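Endo-1,4-beta-xylanase D (Paenibacillus polymyxa, PDB 1W0N) probably binds xylan through this calcium-dependent family 36 carbohydrate-binding module, which belongs to an enzyme that hydrolyses the beta-1,4 linkages of xylan. Local coordinates at residues A[59-63]-A[84-88]. Where two conformers were deposited one is given. Numbering follows the deposited sequence.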
# COMPACT_ATOMS: atom_id res chain seq x y z
N ILE A 59 -1.79 -9.04 -6.01
CA ILE A 59 -1.02 -8.03 -5.32
C ILE A 59 -1.16 -8.24 -3.82
O ILE A 59 -2.28 -8.26 -3.30
CB ILE A 59 -1.48 -6.62 -5.67
CG1 ILE A 59 -1.60 -6.41 -7.18
CG2 ILE A 59 -0.50 -5.60 -5.11
CD1 ILE A 59 -2.95 -6.16 -7.64
N SER A 60 -0.02 -8.36 -3.13
CA SER A 60 -0.02 -8.49 -1.69
C SER A 60 0.76 -7.35 -1.06
O SER A 60 1.74 -6.86 -1.62
CB SER A 60 0.55 -9.83 -1.24
OG SER A 60 -0.31 -10.92 -1.53
N VAL A 61 0.30 -6.92 0.11
CA VAL A 61 0.99 -5.91 0.90
C VAL A 61 1.07 -6.44 2.32
O VAL A 61 0.06 -6.90 2.88
CB VAL A 61 0.27 -4.54 0.86
CG1 VAL A 61 0.86 -3.56 1.88
CG2 VAL A 61 0.37 -3.95 -0.53
N ARG A 62 2.28 -6.39 2.91
CA ARG A 62 2.43 -6.64 4.33
C ARG A 62 2.28 -5.31 5.07
O ARG A 62 2.94 -4.33 4.71
CB ARG A 62 3.77 -7.29 4.65
CG ARG A 62 3.93 -7.62 6.12
CD ARG A 62 5.12 -8.52 6.39
NE ARG A 62 5.17 -8.99 7.76
CZ ARG A 62 6.06 -8.65 8.69
NH1 ARG A 62 6.99 -7.72 8.47
NH2 ARG A 62 6.03 -9.26 9.89
N GLY A 63 1.39 -5.29 6.05
CA GLY A 63 1.09 -4.06 6.76
C GLY A 63 0.54 -4.34 8.14
O GLY A 63 0.36 -5.49 8.55
N SER A 84 -8.84 -2.14 -1.76
CA SER A 84 -8.29 -1.69 -0.51
C SER A 84 -7.87 -2.86 0.36
O SER A 84 -8.62 -3.80 0.53
CB SER A 84 -9.27 -0.77 0.28
OG SER A 84 -9.28 -0.77 1.67
N PHE A 85 -6.72 -2.73 0.99
CA PHE A 85 -6.23 -3.69 1.95
C PHE A 85 -6.70 -3.30 3.36
O PHE A 85 -6.64 -2.13 3.74
CB PHE A 85 -4.70 -3.69 1.96
CG PHE A 85 -4.09 -4.07 0.64
CD1 PHE A 85 -4.01 -5.40 0.24
CD2 PHE A 85 -3.51 -3.10 -0.16
CE1 PHE A 85 -3.43 -5.77 -0.96
CE2 PHE A 85 -2.91 -3.46 -1.36
CZ PHE A 85 -2.88 -4.79 -1.77
N ASN A 86 -7.13 -4.30 4.12
CA ASN A 86 -7.58 -4.13 5.49
C ASN A 86 -6.52 -4.69 6.43
O ASN A 86 -6.27 -5.90 6.42
CB ASN A 86 -8.89 -4.89 5.66
CG ASN A 86 -9.47 -4.82 7.05
OD1 ASN A 86 -10.74 -4.85 7.17
ND2 ASN A 86 -8.69 -4.80 8.03
N PHE A 87 -5.88 -3.79 7.20
CA PHE A 87 -4.97 -4.21 8.26
C PHE A 87 -5.64 -3.88 9.59
O PHE A 87 -5.71 -2.72 10.00
CB PHE A 87 -3.62 -3.47 8.16
CG PHE A 87 -2.96 -3.73 6.84
CD1 PHE A 87 -2.40 -4.97 6.56
CD2 PHE A 87 -2.91 -2.75 5.86
CE1 PHE A 87 -1.82 -5.25 5.32
CE2 PHE A 87 -2.32 -3.01 4.62
CZ PHE A 87 -1.80 -4.26 4.35
N THR A 88 -6.16 -4.92 10.24
CA THR A 88 -6.77 -4.77 11.56
C THR A 88 -5.83 -5.36 12.60
O THR A 88 -5.35 -6.48 12.47
CB THR A 88 -8.14 -5.46 11.58
OG1 THR A 88 -9.04 -4.76 10.72
CG2 THR A 88 -8.77 -5.41 12.97
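Two phenylalanines from an outer strand of one sheet, F85 and F87, reach across the core of this beta-sandwich to V61 and G63 on the other sheet. Strands 59-63 and 84-88 run roughly parallel, their axes 27° apart and 8.2 Å at closest approach, too far for backbone pairing, and the gap is filled by the two phenylalanine rings. Being two residues apart on a strand, F85 and F87 both direct their CA-to-CB bonds toward 59-63. V61 sits over one face of the F85 ring: its CB lies 4.0 Å from the ring centroid in a CH-pi contact, and its CG2 comes within 3.4 Å of F85 CE2. The other methyl, V61 CG1, is 3.7 Å from F87 CZ, so this compact branched residue touches both rings. At G63 the ring of F87 settles directly on the backbone, with G63 CA 3.6 Å from its centroid; an ideally placed CB on G63 would lie 2.7 Å from F87 CZ, a clash, so the lack of a side chain lets the ring lie this close. I59 adds a looser apolar contact, CG2 to F85 CZ at 4.2 Å. R62, whose CA-to-CB bond points away from 84-88, forms a salt bridge with D125, a calcium ligand. The interface is thus apolar, held by dispersion, CH-pi contacts and exclusion of water, without hydrogen bonds between the two segments.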